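Local coordinates for putative molybdenum carrier protein (Syntrophus aciditrophicus SB, PDB 3IMK) that belongs to the circularly permuted YpsA branch of the SLOG family, is of unknown function and may carry molybdenum or bind a nucleotide-like ligand, at residues 9-14 and 30-35; 15-20 and 43-48; 75-80 and 131-136; 79-84 and 103-108. All coordinates share one frame; numbering follows the deposited sequence.

Contact 1: 9-14 and 30-35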
loop_
_atom_site.group_PDB
_atom_site.type_symbol
_atom_site.label_atom_id
_atom_site.label_comp_id
_atom_site.label_asym_id
_atom_site.label_seq_id
_atom_site.Cartn_x
_atom_site.Cartn_y
_atom_site.Cartn_z
ATOM N N THR A 9 -0.544 1.648 13.296
ATOM C CA THR A 9 -0.030 2.911 13.784
ATOM C C THR A 9 0.433 3.816 12.678
ATOM O O THR A 9 0.629 5.008 12.882
ATOM C CB THR A 9 1.131 2.670 14.754
ATOM O OG1 THR A 9 2.166 1.984 14.008
ATOM C CG2 THR A 9 0.658 1.851 15.986
ATOM N N LYS A 10 0.657 3.265 11.485
ATOM C CA LYS A 10 1.112 4.077 10.337
ATOM C C LYS A 10 0.849 3.326 9.029
ATOM O O LYS A 10 1.091 2.104 8.960
ATOM C CB LYS A 10 2.603 4.407 10.439
ATOM C CG LYS A 10 3.126 5.478 9.457
ATOM C CD LYS A 10 4.621 5.758 9.653
ATOM C CE LYS A 10 5.144 6.918 8.771
ATOM N NZ LYS A 10 6.542 7.503 9.058
ATOM N N ILE A 11 0.364 4.059 8.022
ATOM C CA ILE A 11 0.227 3.580 6.647
ATOM C C ILE A 11 1.246 4.294 5.817
ATOM O O ILE A 11 1.362 5.518 5.910
ATOM C CB ILE A 11 -1.185 3.799 6.099
ATOM C CG1 ILE A 11 -2.156 2.817 6.792
ATOM C CG2 ILE A 11 -1.226 3.604 4.550
ATOM C CD1 ILE A 11 -3.663 3.125 6.568
ATOM N N ILE A 12 2.007 3.556 5.004
ATOM C CA ILE A 12 2.888 4.194 4.057
ATOM C C ILE A 12 2.633 3.739 2.620
ATOM O O ILE A 12 2.097 2.663 2.398
ATOM C CB ILE A 12 4.390 4.017 4.422
ATOM C CG1 ILE A 12 4.921 2.600 4.193
ATOM C CG2 ILE A 12 4.660 4.438 5.890
ATOM C CD1 ILE A 12 6.491 2.507 4.310
ATOM N N SER A 13 3.088 4.549 1.662
ATOM C CA SER A 13 3.096 4.119 0.274
ATOM C C SER A 13 4.081 4.979 -0.512
ATOM O O SER A 13 4.664 5.906 0.009
ATOM C CB SER A 13 1.715 4.250 -0.341
ATOM O OG SER A 13 1.437 5.609 -0.727
ATOM N N GLY A 14 4.216 4.642 -1.781
ATOM C CA GLY A 14 5.159 5.305 -2.674
ATOM C C GLY A 14 4.583 6.493 -3.406
ATOM O O GLY A 14 5.237 7.023 -4.281
ATOM N N HIS A 30 -9.024 8.956 8.036
ATOM C CA HIS A 30 -9.195 8.289 9.344
ATOM C C HIS A 30 -8.184 8.686 10.427
ATOM O O HIS A 30 -8.134 8.099 11.512
ATOM C CB HIS A 30 -9.260 6.787 9.154
ATOM C CG HIS A 30 -10.473 6.393 8.375
ATOM N ND1 HIS A 30 -11.678 6.131 9.001
ATOM C CD2 HIS A 30 -10.711 6.332 7.042
ATOM C CE1 HIS A 30 -12.586 5.854 8.074
ATOM N NE2 HIS A 30 -12.026 5.962 6.879
ATOM N N HIS A 31 -7.435 9.748 10.141
ATOM C CA HIS A 31 -6.412 10.280 11.039
ATOM C C HIS A 31 -5.461 9.180 11.531
ATOM O O HIS A 31 -5.049 9.178 12.714
ATOM C CB HIS A 31 -7.017 11.045 12.231
ATOM C CG HIS A 31 -6.029 11.977 12.877
ATOM N ND1 HIS A 31 -5.582 13.123 12.252
ATOM C CD2 HIS A 31 -5.450 11.974 14.109
ATOM C CE1 HIS A 31 -4.739 13.760 13.050
ATOM N NE2 HIS A 31 -4.638 13.086 14.180
ATOM N N ILE A 32 -5.067 8.320 10.612
ATOM C CA ILE A 32 -3.996 7.357 10.863
ATOM C C ILE A 32 -2.696 8.004 10.385
ATOM O O ILE A 32 -2.672 8.536 9.262
ATOM C CB ILE A 32 -4.250 6.036 10.098
ATOM C CG1 ILE A 32 -5.578 5.420 10.564
ATOM C CG2 ILE A 32 -3.069 5.064 10.273
ATOM C CD1 ILE A 32 -6.017 4.217 9.722
ATOM N N PRO A 33 -1.627 8.025 11.214
ATOM C CA PRO A 33 -0.346 8.557 10.746
ATOM C C PRO A 33 0.069 7.909 9.437
ATOM O O PRO A 33 -0.215 6.735 9.203
ATOM C CB PRO A 33 0.613 8.181 11.879
ATOM C CG PRO A 33 -0.307 8.162 13.098
ATOM C CD PRO A 33 -1.528 7.503 12.607
ATOM N N TYR A 34 0.758 8.676 8.600
ATOM C CA TYR A 34 1.188 8.150 7.322
ATOM C C TYR A 34 2.541 8.715 6.941
ATOM O O TYR A 34 3.066 9.667 7.556
ATOM C CB TYR A 34 0.141 8.431 6.228
ATOM C CG TYR A 34 0.117 9.849 5.816
ATOM C CD1 TYR A 34 0.954 10.326 4.806
ATOM C CD2 TYR A 34 -0.705 10.770 6.444
ATOM C CE1 TYR A 34 0.947 11.686 4.456
ATOM C CE2 TYR A 34 -0.715 12.096 6.111
ATOM C CZ TYR A 34 0.138 12.566 5.124
ATOM O OH TYR A 34 0.165 13.925 4.772
ATOM N N GLY A 35 3.130 8.090 5.907
ATOM C CA GLY A 35 4.362 8.542 5.325
ATOM C C GLY A 35 4.649 7.750 4.067
ATOM O O GLY A 35 3.757 7.156 3.470
#
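I11 and I32 meet through their outermost methyls, CD1 to CD1 at 4.1 Å, and the two side chains run obliquely to one another. On I11, chi1 (-71°) puts CG1 anti to the carbonyl carbon, and the extended chi2 (167°) carries CD1 to I32. K10 leaves the backbone on the other face of the sheet: its extended chain passes P33 O at CG and lies with CE 3.7 Å from Y34 C, carrying NZ to a bound tetraethylene glycol. G35, with no side chain, lets that lysine lie close over its backbone N. The ring of P33 sits against T9 O, with CB, CG and CD close. Y34 puts CB 3.2 Å from I11 O; its side chain packs on A27 and I28 of helix 19-29, while OH bonds to Q54 N.

Between the backbones I11 N bonds to P33 O at 3.0 Å, G35 N returns to I11 O at 3.1 Å, and S13 N ends the ladder on G35 O. Strands 10-12 and 34-38 thus pair in parallel, as the two strands of a beta-alpha-beta crossover through helix 19-29. With one modest apolar touch between side chains, cohesion here rests mainly on the backbone bonds.

Contact 2: 15-20 and 43-48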
loop_
_atom_site.group_PDB
_atom_site.type_symbol
_atom_site.label_atom_id
_atom_site.label_comp_id
_atom_site.label_asym_id
_atom_site.label_seq_id
_atom_site.Cartn_x
_atom_site.Cartn_y
_atom_site.Cartn_z
ATOM N N GLY A 15 3.381 6.927 -3.038
ATOM C CA GLY A 15 2.823 8.191 -3.565
ATOM C C GLY A 15 2.258 8.087 -4.977
ATOM O O GLY A 15 1.756 9.109 -5.464
ATOM N N GLN A 16 2.353 6.956 -5.651
ATOM C CA GLN A 16 1.873 6.844 -7.048
ATOM C C GLN A 16 0.356 7.075 -7.061
ATOM O O GLN A 16 -0.326 6.872 -6.067
ATOM C CB GLN A 16 2.217 5.449 -7.600
ATOM C CG GLN A 16 1.926 5.136 -9.049
ATOM C CD GLN A 16 2.604 6.129 -10.001
ATOM O OE1 GLN A 16 2.163 7.276 -10.106
ATOM N NE2 GLN A 16 3.698 5.710 -10.675
ATOM N N THR A 17 -0.192 7.384 -8.238
ATOM C CA THR A 17 -1.643 7.339 -8.379
ATOM C C THR A 17 -2.103 5.887 -8.190
ATOM O O THR A 17 -1.329 4.928 -8.183
ATOM C CB THR A 17 -2.061 7.772 -9.809
ATOM O OG1 THR A 17 -1.475 6.844 -10.707
ATOM C CG2 THR A 17 -1.557 9.207 -10.119
ATOM N N GLY A 18 -3.414 5.711 -8.018
ATOM C CA GLY A 18 -3.952 4.382 -7.838
ATOM C C GLY A 18 -3.940 3.877 -6.415
ATOM O O GLY A 18 -4.312 4.590 -5.515
ATOM N N ALA A 19 -3.425 2.674 -6.202
ATOM C CA ALA A 19 -3.400 2.094 -4.869
ATOM C C ALA A 19 -2.620 2.945 -3.856
ATOM O O ALA A 19 -3.089 3.160 -2.729
ATOM C CB ALA A 19 -2.778 0.652 -4.912
ATOM N N ASP A 20 -1.421 3.406 -4.237
ATOM C CA ASP A 20 -0.600 4.172 -3.276
ATOM C C ASP A 20 -1.387 5.404 -2.764
ATOM O O ASP A 20 -1.287 5.792 -1.574
ATOM C CB ASP A 20 0.677 4.706 -3.927
ATOM C CG ASP A 20 1.793 3.707 -4.130
ATOM O OD1 ASP A 20 1.676 2.526 -3.789
ATOM O OD2 ASP A 20 2.831 4.196 -4.662
ATOM N N LEU A 43 8.210 12.438 -7.997
ATOM C CA LEU A 43 7.650 12.067 -9.288
ATOM C C LEU A 43 6.551 11.020 -9.178
ATOM O O LEU A 43 6.646 10.075 -8.360
ATOM C CB LEU A 43 8.722 11.585 -10.259
ATOM C CG LEU A 43 9.885 12.537 -10.435
ATOM C CD1 LEU A 43 10.929 11.926 -11.447
ATOM C CD2 LEU A 43 9.459 13.928 -10.906
ATOM N N ALA A 44 5.541 11.156 -10.050
ATOM C CA ALA A 44 4.428 10.222 -10.120
ATOM C C ALA A 44 3.732 10.417 -11.464
ATOM O O ALA A 44 3.893 11.445 -12.134
ATOM C CB ALA A 44 3.453 10.450 -8.956
ATOM N N GLU A 45 2.946 9.435 -11.850
ATOM C CA GLU A 45 2.003 9.623 -12.945
ATOM C C GLU A 45 1.062 10.769 -12.584
ATOM O O GLU A 45 0.610 10.849 -11.428
ATOM C CB GLU A 45 1.192 8.357 -13.131
ATOM C CG GLU A 45 0.132 8.474 -14.187
ATOM C CD GLU A 45 -0.677 7.200 -14.316
ATOM O OE1 GLU A 45 -1.467 6.905 -13.410
ATOM O OE2 GLU A 45 -0.527 6.525 -15.352
ATOM N N GLY A 46 0.814 11.675 -13.532
ATOM C CA GLY A 46 -0.060 12.832 -13.225
ATOM C C GLY A 46 0.603 14.001 -12.522
ATOM O O GLY A 46 -0.077 14.997 -12.204
ATOM N N GLY A 47 1.914 13.979 -12.343
ATOM C CA GLY A 47 2.693 15.085 -11.844
ATOM C C GLY A 47 3.144 14.953 -10.406
ATOM O O GLY A 47 2.830 13.981 -9.722
ATOM N N ARG A 48 3.928 15.923 -9.984
ATOM C CA ARG A 48 4.528 16.027 -8.656
ATOM C C ARG A 48 3.468 15.659 -7.581
ATOM O O ARG A 48 2.372 16.208 -7.577
ATOM C CB ARG A 48 5.029 17.466 -8.464
ATOM C CG ARG A 48 5.839 17.709 -7.211
ATOM C CD ARG A 48 6.297 19.153 -7.126
ATOM N NE ARG A 48 6.932 19.456 -5.849
ATOM C CZ ARG A 48 8.213 19.251 -5.574
ATOM N NH1 ARG A 48 9.026 18.740 -6.491
ATOM N NH2 ARG A 48 8.701 19.578 -4.374
#
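The amide of Q16 and the carboxylate of E45 are turned 52° against each other, and the two side chains cross at about a right angle. Q16 OE1 takes two N-H groups in its own amide plane: E45 N at 2.9 Å from across the contact, and T17 N at 3.0 Å from the next residue. Both sit on lone pairs, and together they fix the turn of the amide; A44 CB rests 3.6 Å from the same oxygen. The chain of Q16 bends at chi2 (56°), which folds CD back toward the N-H of T17. An alanine in place of Q16 would probably leave E45 N and T17 N without their shared acceptor and loosen the hold between the 43-48 loop and segment 15-20.

On the carboxylate, T17 OG1 gives its hydrogen to E45 OE1 at 2.7 Å, approaching on the anti side and 27° out of the plane. OE1 also takes G140 N, and OE2 forms a salt bridge with R138, which would probably favour the charged form of E45. T17 CG2 lies 3.0 Å from E45 O.

E45 and G46 are the central residues of a type II turn, closed by G47 N to A44 O at 3.2 Å. D20 OD2 takes Q16 N on its anti lone pair. Segment 15-20 leads from strand 10-12 into helix 19-29, with G18 as N-cap and its N-H on a bound MES; segment 43-48 belongs to the loop between strands 34-38 and 56-57, and the loop holding R138 joins both.

Contact 3: 75-80 and 131-136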
loop_
_atom_site.group_PDB
_atom_site.type_symbol
_atom_site.label_atom_id
_atom_site.label_comp_id
_atom_site.label_asym_id
_atom_site.label_seq_id
_atom_site.Cartn_x
_atom_site.Cartn_y
_atom_site.Cartn_z
ATOM N N ASP A 75 6.510 -2.904 8.443
ATOM C CA ASP A 75 6.406 -4.223 9.038
ATOM C C ASP A 75 5.891 -5.290 8.060
ATOM O O ASP A 75 6.195 -6.481 8.245
ATOM C CB ASP A 75 5.466 -4.185 10.216
ATOM C CG ASP A 75 5.987 -3.375 11.370
ATOM O OD1 ASP A 75 7.233 -3.260 11.564
ATOM O OD2 ASP A 75 5.139 -2.814 12.118
ATOM N N GLY A 76 5.157 -4.878 7.043
ATOM C CA GLY A 76 4.625 -5.764 6.044
ATOM C C GLY A 76 4.082 -4.952 4.910
ATOM O O GLY A 76 3.829 -3.772 5.055
ATOM N N THR A 77 3.802 -5.615 3.784
ATOM C CA THR A 77 3.294 -5.002 2.560
ATOM C C THR A 77 2.025 -5.708 2.072
ATOM O O THR A 77 2.000 -6.933 1.863
ATOM C CB THR A 77 4.390 -5.018 1.455
ATOM O OG1 THR A 77 5.513 -4.205 1.844
ATOM C CG2 THR A 77 3.862 -4.480 0.140
ATOM N N LEU A 78 0.993 -4.895 1.907
ATOM C CA LEU A 78 -0.281 -5.308 1.353
ATOM C C LEU A 78 -0.279 -4.836 -0.107
ATOM O O LEU A 78 -0.098 -3.636 -0.334
ATOM C CB LEU A 78 -1.436 -4.654 2.104
ATOM C CG LEU A 78 -2.843 -4.781 1.502
ATOM C CD1 LEU A 78 -3.277 -6.267 1.410
ATOM C CD2 LEU A 78 -3.842 -4.009 2.366
ATOM N N ILE A 79 -0.484 -5.739 -1.076
ATOM C CA ILE A 79 -0.506 -5.401 -2.512
ATOM C C ILE A 79 -1.945 -5.651 -3.001
ATOM O O ILE A 79 -2.465 -6.737 -2.831
ATOM C CB ILE A 79 0.496 -6.222 -3.371
ATOM C CG1 ILE A 79 1.898 -6.194 -2.723
ATOM C CG2 ILE A 79 0.520 -5.628 -4.780
ATOM C CD1 ILE A 79 2.958 -7.067 -3.400
ATOM N N ILE A 80 -2.575 -4.641 -3.576
ATOM C CA ILE A 80 -3.950 -4.726 -4.044
ATOM C C ILE A 80 -3.965 -4.577 -5.576
ATOM O O ILE A 80 -3.413 -3.622 -6.097
ATOM C CB ILE A 80 -4.805 -3.623 -3.378
ATOM C CG1 ILE A 80 -4.635 -3.635 -1.856
ATOM C CG2 ILE A 80 -6.284 -3.811 -3.798
ATOM C CD1 ILE A 80 -5.149 -2.358 -1.135
ATOM N N VAL A 131 3.136 -0.871 11.094
ATOM C CA VAL A 131 3.485 0.027 10.008
ATOM C C VAL A 131 3.258 -0.759 8.724
ATOM O O VAL A 131 3.984 -1.762 8.451
ATOM C CB VAL A 131 4.925 0.516 10.096
ATOM C CG1 VAL A 131 5.243 1.432 8.903
ATOM C CG2 VAL A 131 5.196 1.266 11.457
ATOM N N LEU A 132 2.188 -0.390 8.019
ATOM C CA LEU A 132 1.726 -1.112 6.862
ATOM C C LEU A 132 1.998 -0.382 5.575
ATOM O O LEU A 132 1.483 0.725 5.384
ATOM C CB LEU A 132 0.227 -1.353 6.997
ATOM C CG LEU A 132 -0.481 -2.057 5.833
ATOM C CD1 LEU A 132 0.060 -3.468 5.616
ATOM C CD2 LEU A 132 -2.011 -2.119 6.107
ATOM N N ASN A 133 2.812 -0.972 4.691
ATOM C CA ASN A 133 3.041 -0.466 3.326
ATOM C C ASN A 133 1.941 -1.003 2.427
ATOM O O ASN A 133 1.628 -2.184 2.490
ATOM C CB ASN A 133 4.385 -0.957 2.844
ATOM C CG ASN A 133 4.731 -0.527 1.414
ATOM O OD1 ASN A 133 4.457 0.616 1.032
ATOM N ND2 ASN A 133 5.399 -1.394 0.664
ATOM N N ILE A 134 1.318 -0.113 1.654
ATOM C CA ILE A 134 0.234 -0.494 0.752
ATOM C C ILE A 134 0.699 -0.112 -0.640
ATOM O O ILE A 134 1.113 1.022 -0.914
ATOM C CB ILE A 134 -1.095 0.175 1.114
ATOM C CG1 ILE A 134 -1.438 -0.192 2.554
ATOM C CG2 ILE A 134 -2.191 -0.266 0.097
ATOM C CD1 ILE A 134 -2.751 0.448 3.092
ATOM N N ALA A 135 0.600 -1.066 -1.563
ATOM C CA ALA A 135 1.080 -0.946 -2.932
ATOM C C ALA A 135 0.073 -1.488 -3.913
ATOM O O ALA A 135 -0.806 -2.272 -3.596
ATOM C CB ALA A 135 2.427 -1.730 -3.060
ATOM N N GLY A 136 0.260 -1.124 -5.175
ATOM C CA GLY A 136 -0.557 -1.648 -6.254
ATOM C C GLY A 136 -0.425 -0.787 -7.503
ATOM O O GLY A 136 0.373 0.174 -7.547
#
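I80 and I134 meet obliquely, I80 CD1 on I134 CG2 at 3.8 Å, on the face of the sheet that also carries L78 and L132. There L132 CD1 reaches L78 CB at 4.0 Å; with CG anti to the backbone N (chi1 177°), the leucine heads out from the sheet before its tip turns to the neighbouring strand.

Beneath these side chains the parallel ladder is regular. N133 N bonds to G76 O, L78 N to N133 O at 2.8 Å, A135 N to L78 O and I80 N to A135 O.

On the other face T77 and N133 lie side by side and point the same way. N133 ND2 gives a hydrogen to T77 OG1 at 3.1 Å, almost within the amide plane and nearly straight (166°), a hydrogen bond between two buried polar side chains.

The polar edge is at D75, whose backbone and side chain both grip V131. D75 N bonds to V131 O at 2.8 Å, while V131 N comes to D75 OD2 at 3.0 Å from above the carboxylate plane; OD2 also accepts Q130 N. An alanine at D75 would probably leave V131 N and Q130 N without this acceptor and let the start of strand 131-135 shift.

Strands 76-81 and 131-135 are inner neighbours of the six-stranded parallel sheet. Helix 145-157 packs on I80 and I134, while helices 63-72 and 87-98 cover the T77 and N133 face, as in a three-layer alpha/beta/alpha sandwich.

Contact 4: 79-84 and 103-108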
loop_
_atom_site.group_PDB
_atom_site.type_symbol
_atom_site.label_atom_id
_atom_site.label_comp_id
_atom_site.label_asym_id
_atom_site.label_seq_id
_atom_site.Cartn_x
_atom_site.Cartn_y
_atom_site.Cartn_z
ATOM N N ILE A 79 -0.484 -5.739 -1.076
ATOM C CA ILE A 79 -0.506 -5.401 -2.512
ATOM C C ILE A 79 -1.945 -5.651 -3.001
ATOM O O ILE A 79 -2.465 -6.737 -2.831
ATOM C CB ILE A 79 0.496 -6.222 -3.371
ATOM C CG1 ILE A 79 1.898 -6.194 -2.723
ATOM C CG2 ILE A 79 0.520 -5.628 -4.780
ATOM C CD1 ILE A 79 2.958 -7.067 -3.400
ATOM N N ILE A 80 -2.575 -4.641 -3.576
ATOM C CA ILE A 80 -3.950 -4.726 -4.044
ATOM C C ILE A 80 -3.965 -4.577 -5.576
ATOM O O ILE A 80 -3.413 -3.622 -6.097
ATOM C CB ILE A 80 -4.805 -3.623 -3.378
ATOM C CG1 ILE A 80 -4.635 -3.635 -1.856
ATOM C CG2 ILE A 80 -6.284 -3.811 -3.798
ATOM C CD1 ILE A 80 -5.149 -2.358 -1.135
ATOM N N SER A 81 -4.665 -5.476 -6.280
ATOM C CA SER A 81 -4.783 -5.431 -7.724
ATOM C C SER A 81 -6.103 -6.012 -8.179
ATOM O O SER A 81 -6.853 -6.603 -7.388
ATOM C CB SER A 81 -3.673 -6.250 -8.381
ATOM O OG SER A 81 -3.879 -7.629 -8.221
ATOM N N HIS A 82 -6.333 -5.859 -9.473
ATOM C CA HIS A 82 -7.282 -6.677 -10.234
ATOM C C HIS A 82 -6.495 -7.502 -11.205
ATOM O O HIS A 82 -5.930 -6.955 -12.160
ATOM C CB HIS A 82 -8.332 -5.826 -10.961
ATOM C CG HIS A 82 -9.215 -5.030 -10.050
ATOM N ND1 HIS A 82 -9.095 -3.661 -9.926
ATOM C CD2 HIS A 82 -10.229 -5.399 -9.227
ATOM C CE1 HIS A 82 -10.014 -3.223 -9.080
ATOM N NE2 HIS A 82 -10.704 -4.259 -8.622
ATOM N N GLY A 83 -6.357 -8.789 -10.912
ATOM C CA GLY A 83 -5.584 -9.693 -11.745
ATOM C C GLY A 83 -4.167 -9.944 -11.219
ATOM O O GLY A 83 -3.729 -9.381 -10.199
ATOM N N ILE A 84 -3.434 -10.778 -11.946
ATOM C CA ILE A 84 -2.071 -11.137 -11.573
ATOM C C ILE A 84 -1.186 -9.913 -11.571
ATOM O O ILE A 84 -1.348 -8.984 -12.377
ATOM C CB ILE A 84 -1.505 -12.229 -12.499
ATOM C CG1 ILE A 84 -1.485 -11.741 -13.948
ATOM C CG2 ILE A 84 -2.322 -13.517 -12.269
ATOM C CD1 ILE A 84 -0.109 -11.349 -14.448
ATOM N N CYS A 103 3.960 -10.341 3.392
ATOM C CA CYS A 103 3.382 -9.808 2.175
ATOM C C CYS A 103 2.062 -10.547 1.877
ATOM O O CYS A 103 2.015 -11.769 1.929
ATOM C CB CYS A 103 4.395 -9.908 1.042
ATOM S SG CYS A 103 3.818 -9.150 -0.533
ATOM N N LEU A 104 1.002 -9.787 1.644
ATOM C CA LEU A 104 -0.272 -10.308 1.250
ATOM C C LEU A 104 -0.696 -9.629 -0.006
ATOM O O LEU A 104 -0.824 -8.411 -0.033
ATOM C CB LEU A 104 -1.297 -10.075 2.378
ATOM C CG LEU A 104 -2.746 -10.494 2.100
ATOM C CD1 LEU A 104 -2.856 -11.982 1.759
ATOM C CD2 LEU A 104 -3.671 -10.142 3.279
ATOM N N HIS A 105 -0.980 -10.391 -1.046
ATOM C CA HIS A 105 -1.542 -9.890 -2.275
ATOM C C HIS A 105 -3.040 -10.235 -2.307
ATOM O O HIS A 105 -3.385 -11.408 -2.292
ATOM C CB HIS A 105 -0.872 -10.560 -3.506
ATOM C CG HIS A 105 -1.560 -10.240 -4.807
ATOM N ND1 HIS A 105 -1.570 -11.091 -5.894
ATOM C CD2 HIS A 105 -2.244 -9.125 -5.186
ATOM C CE1 HIS A 105 -2.267 -10.529 -6.875
ATOM N NE2 HIS A 105 -2.664 -9.331 -6.482
ATOM N N ILE A 106 -3.862 -9.189 -2.356
ATOM C CA ILE A 106 -5.304 -9.283 -2.564
ATOM C C ILE A 106 -5.585 -8.994 -4.034
ATOM O O ILE A 106 -5.368 -7.882 -4.508
ATOM C CB ILE A 106 -6.069 -8.318 -1.658
ATOM C CG1 ILE A 106 -5.881 -8.700 -0.196
ATOM C CG2 ILE A 106 -7.566 -8.251 -2.021
ATOM C CD1 ILE A 106 -6.371 -10.146 0.209
ATOM N N ASP A 107 -6.140 -9.983 -4.738
ATOM C CA ASP A 107 -6.570 -9.865 -6.122
ATOM C C ASP A 107 -8.112 -9.717 -6.074
ATOM O O ASP A 107 -8.836 -10.676 -5.849
ATOM C CB ASP A 107 -6.131 -11.087 -6.932
ATOM C CG ASP A 107 -6.561 -11.022 -8.378
ATOM O OD1 ASP A 107 -7.390 -10.154 -8.761
ATOM O OD2 ASP A 107 -6.043 -11.819 -9.189
ATOM N N LEU A 108 -8.578 -8.490 -6.282
ATOM C CA LEU A 108 -9.991 -8.162 -6.173
ATOM C C LEU A 108 -10.785 -8.614 -7.377
ATOM O O LEU A 108 -11.993 -8.375 -7.404
ATOM C CB LEU A 108 -10.169 -6.663 -5.878
ATOM C CG LEU A 108 -9.752 -6.227 -4.491
ATOM C CD1 LEU A 108 -9.891 -4.712 -4.337
ATOM C CD2 LEU A 108 -10.500 -6.934 -3.376
#
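S81 OG is gripped from two directions. It gives its hydrogen to G83 O at 2.6 Å, in the plane of that carbonyl, and takes the N-H of H105 NE2 at 2.7 Å, close to the plane of the imidazole. OG reaches both from the position between the backbone N and the carbonyl carbon (chi1 72°). I79 O and G83 O also lie at the edge of the H105 ring.

D107 holds the bend after the strand. Its OD1 accepts G83 N at 2.7 Å, met from above the carboxylate plane, and takes D109 N as well; the same side chain lies beside a bound glycerol. Between the two segments I80 CG2 touches L108 CD1 at 3.8 Å, and H82 CD2 approaches L108 CB at 3.6 Å, while H82 ND1 hydrogen-bonds to D142. I79 CD1 rests on C103 SG at 3.6 Å, and helix 87-98 covers both residues.

Four backbone bonds tie the strands: I79 N to L104 O, I106 N to I79 O, S81 N to I106 O and L108 N to S81 O, the last at 2.8 Å. With helix 87-98 between them in the chain, strands 76-81 and 103-107 form a beta-alpha-beta unit of a Rossmann-like sheet, with 103-107 outermost and most of the polar grip near the C-terminal ends, where H105 reaches in from mid-strand.

Overall arrangement
Contacts 1, 3 and 4 are parallel strand pairings in one sheet, whereas contact 2 joins two loops. Contact 3 is the buried core, its centre about 4 Å from that of the chain, and combines a regular ladder with apolar packing. Contacts 1 and 4 lie on opposite sides of the chain's centre, their own centres about 20 Å apart, and are partly buried; each belongs to a beta-alpha-beta unit. Contact 3 links them: it shares I79 and I80 with contact 4, and strand 131-135 bonds to strand 10-12 of contact 1. Contact 2 touches contact 1 through S13 OG and D20 O; its cross-bonds all use side-chain atoms, whereas contacts 3 and 4 add such bonds to a backbone ladder and contact 1 depends on the ladder.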